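Local coordinates for beta-N-acetylglucosaminidase-like protein Glycoside hydrolase family 20 (Flavobacterium johnsoniae, PDB 6YHH), which probably hydrolyses beta-linked N-acetylhexosamine residues from the ends of chitin-derived oligosaccharides, as a family 20 chitobiase of bacterial chitin degradation, at residues A421-N426 with A469-R474. Sequence-based numbering, arbitrary orientation.
Sequences ASHYLN and AAIAER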
ATOM      1  N   ALA A 421      19.820   1.972  18.763  1.00  8.34           N
ATOM      2  CA  ALA A 421      21.236   2.206  19.063  1.00  9.38           C
ATOM      3  C   ALA A 421      22.096   0.974  18.976  1.00 10.94           C
ATOM      4  O   ALA A 421      23.240   1.096  18.614  1.00 13.02           O
ATOM      5  CB  ALA A 421      21.358   2.811  20.452  1.00  9.50           C
ATOM      6  N   SER A 422      21.544  -0.225  19.239  1.00 10.68           N
ATOM      7  CA  SER A 422      22.342  -1.440  19.079  0.50 10.74           C
ATOM      8  C   SER A 422      22.758  -1.631  17.607  1.00 12.25           C
ATOM      9  O   SER A 422      23.877  -2.069  17.354  1.00 13.57           O
ATOM     10  CB  SER A 422      21.605  -2.691  19.550  0.50 10.72           C
ATOM     11  OG  SER A 422      20.551  -2.954  18.662  0.50  9.14           O
ATOM     12  N   HIS A 423      21.903  -1.273  16.660  1.00  9.77           N
ATOM     13  CA  HIS A 423      22.256  -1.341  15.267  1.00  9.88           C
ATOM     14  C   HIS A 423      23.166  -0.180  14.780  1.00  9.96           C
ATOM     15  O   HIS A 423      24.089  -0.400  14.010  1.00  9.87           O
ATOM     16  CB  HIS A 423      20.951  -1.431  14.414  1.00  9.93           C
ATOM     17  CG  HIS A 423      20.103  -2.560  14.801  1.00  9.65           C
ATOM     18  ND1 HIS A 423      20.554  -3.857  14.802  1.00 10.19           N
ATOM     19  CD2 HIS A 423      18.783  -2.616  15.104  1.00  9.85           C
ATOM     20  CE1 HIS A 423      19.566  -4.654  15.173  1.00  9.45           C
ATOM     21  NE2 HIS A 423      18.493  -3.925  15.366  1.00  9.77           N
ATOM     22  N   TYR A 424      22.893   1.041  15.294  1.00  9.47           N
ATOM     23  CA  TYR A 424      23.630   2.221  14.855  1.00 10.44           C
ATOM     24  C   TYR A 424      25.063   2.160  15.237  1.00 11.01           C
ATOM     25  O   TYR A 424      25.909   2.616  14.473  1.00 12.24           O
ATOM     26  CB  TYR A 424      22.988   3.452  15.479  1.00 10.79           C
ATOM     27  CG  TYR A 424      23.537   4.778  14.995  1.00 10.07           C
ATOM     28  CD1 TYR A 424      23.574   5.065  13.660  1.00 10.57           C
ATOM     29  CD2 TYR A 424      24.085   5.670  15.903  1.00 10.06           C
ATOM     30  CE1 TYR A 424      24.040   6.290  13.224  1.00 10.16           C
ATOM     31  CE2 TYR A 424      24.583   6.890  15.518  1.00 10.74           C
ATOM     32  CZ  TYR A 424      24.578   7.203  14.187  1.00 10.17           C
ATOM     33  OH  TYR A 424      25.057   8.391  13.770  1.00 10.89           O
ATOM     34  N   LEU A 425      25.353   1.540  16.374  1.00 12.46           N
ATOM     35  CA  LEU A 425      26.763   1.505  16.892  1.00 13.71           C
ATOM     36  C   LEU A 425      27.461   0.253  16.483  1.00 13.72           C
ATOM     37  O   LEU A 425      28.658   0.107  16.685  1.00 15.15           O
ATOM     38  CB  LEU A 425      26.737   1.659  18.371  1.00 14.73           C
ATOM     39  CG  LEU A 425      26.157   3.044  18.769  1.00 15.98           C
ATOM     40  CD1 LEU A 425      26.090   3.138  20.286  1.00 16.94           C
ATOM     41  CD2 LEU A 425      26.849   4.257  18.100  1.00 16.89           C
ATOM     42  N   ASN A 426      26.780  -0.637  15.748  1.00 12.24           N
ATOM     43  CA  ASN A 426      27.422  -1.827  15.277  1.00 11.66           C
ATOM     44  C   ASN A 426      28.292  -1.519  14.051  1.00 12.70           C
ATOM     45  O   ASN A 426      27.807  -1.077  13.047  1.00 15.87           O
ATOM     46  CB  ASN A 426      26.320  -2.802  14.825  1.00 10.37           C
ATOM     47  CG  ASN A 426      26.823  -4.185  14.446  1.00 10.88           C
ATOM     48  OD1 ASN A 426      27.404  -4.882  15.279  1.00 11.00           O
ATOM     49  ND2 ASN A 426      26.484  -4.653  13.211  1.00 10.60           N
ATOM     50  N   ALA A 469      17.377   3.056   8.413  1.00  8.41           N
ATOM     51  CA  ALA A 469      17.936   4.384   8.032  1.00  8.52           C
ATOM     52  C   ALA A 469      19.141   4.725   8.868  1.00  8.69           C
ATOM     53  O   ALA A 469      20.121   5.254   8.343  1.00  8.92           O
ATOM     54  CB  ALA A 469      16.880   5.458   8.003  1.00  7.95           C
ATOM     55  N   ALA A 470      19.125   4.353  10.162  1.00  8.67           N
ATOM     56  CA  ALA A 470      20.301   4.494  11.017  1.00  9.17           C
ATOM     57  C   ALA A 470      21.437   3.555  10.582  1.00  9.64           C
ATOM     58  O   ALA A 470      22.585   3.928  10.570  1.00  9.93           O
ATOM     59  CB  ALA A 470      19.918   4.312  12.472  1.00 10.07           C
ATOM     60  N   ILE A 471      21.083   2.327  10.162  1.00  8.31           N
ATOM     61  CA  ILE A 471      22.041   1.426   9.629  1.00  8.94           C
ATOM     62  C   ILE A 471      22.654   2.002   8.343  1.00  8.35           C
ATOM     63  O   ILE A 471      23.907   1.897   8.159  1.00  8.62           O
ATOM     64  CB  ILE A 471      21.445   0.031   9.414  1.00  8.43           C
ATOM     65  CG1 ILE A 471      21.092  -0.560  10.775  1.00  9.24           C
ATOM     66  CG2 ILE A 471      22.380  -0.890   8.629  1.00  8.56           C
ATOM     67  CD1 ILE A 471      20.262  -1.835  10.685  1.00  9.01           C
ATOM     68  N   ALA A 472      21.846   2.611   7.490  1.00  8.07           N
ATOM     69  CA  ALA A 472      22.343   3.240   6.281  1.00  9.61           C
ATOM     70  C   ALA A 472      23.417   4.236   6.636  1.00  8.14           C
ATOM     71  O   ALA A 472      24.418   4.362   5.925  1.00  8.71           O
ATOM     72  CB  ALA A 472      21.231   3.869   5.459  1.00  9.68           C
ATOM     73  N   GLU A 473      23.164   5.030   7.693  1.00  8.38           N
ATOM     74  CA  GLU A 473      24.186   6.016   8.104  1.00  9.22           C
ATOM     75  C   GLU A 473      25.484   5.347   8.559  1.00  9.82           C
ATOM     76  O   GLU A 473      26.626   5.735   8.145  1.00  9.44           O
ATOM     77  CB  GLU A 473      23.666   6.936   9.167  1.00  9.47           C
ATOM     78  CG  GLU A 473      24.770   7.813   9.773  1.00 10.12           C
ATOM     79  CD  GLU A 473      24.184   9.077  10.331  1.00  9.89           C
ATOM     80  OE1 GLU A 473      24.086   9.222  11.569  1.00 11.57           O
ATOM     81  OE2 GLU A 473      23.673   9.893   9.499  1.00 10.31           O
ATOM     82  N   ARG A 474      25.374   4.274   9.325  1.00 10.21           N
ATOM     83  CA  ARG A 474      26.591   3.536   9.672  1.00 10.22           C
ATOM     84  C   ARG A 474      27.371   3.026   8.472  1.00 10.05           C
ATOM     85  O   ARG A 474      28.611   2.966   8.484  1.00 10.36           O
ATOM     86  CB  ARG A 474      26.300   2.395  10.642  1.00 10.56           C
ATOM     87  CG  ARG A 474      27.521   1.574  11.103  1.00 11.00           C
ATOM     88  CD  ARG A 474      28.652   2.375  11.759  1.00 12.59           C
ATOM     89  NE  ARG A 474      28.078   3.158  12.826  1.00 14.32           N
ATOM     90  CZ  ARG A 474      28.173   4.482  12.956  1.00 13.18           C
ATOM     91  NH1 ARG A 474      28.912   5.284  12.177  1.00 11.97           N
ATOM     92  NH2 ARG A 474      27.492   5.001  13.913  1.00 13.89           N
TER
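The last turn of helix 420-424 meets helix 467-476 with the CA atoms of Y424 and I471 5.5 Å apart, a buried meeting of two short helices in the catalytic TIM-barrel domain of a family 20 glycoside hydrolase. The two helices lie on the chain on either side of barrel strand 443-450, and the contact shows how one tyrosine and one arginine can join a helix end to a neighbouring helix. Y424 carries CG anti to its backbone N (chi1 -173°), which swings the ring across the partner helix, its tip reaching E473. A470 O approaches the ring edge in plane, 3.4 Å from CD1. R474, bent at chi2 and chi3, curls back so that NE and NH2 grip Y424 O side-on; the NE bond (2.8 Å) runs nearly along the C=O axis, whereas NH2 comes from above the carbonyl plane. The same NH2 sits 3.6 Å above the centre of the tyrosine ring, a cation-pi arrangement with the planes 46° apart, and also donates to I481 O. An alanine in place of R474 would remove both bonds to Y424 O and the cation over the ring, and would probably loosen the helix end. One residue before the tyrosine, H423 CB packs against I471 CG1 at 3.7 Å, while the imidazole turns away to bond G411 O through ND1. E473 OE2 is held by a salt bridge to R490 and by W12 N, which probably keeps the carboxylate charged. Its other oxygen, OE1, takes the Y424 OH hydrogen bond on the anti lone pair, at 2.5 Å.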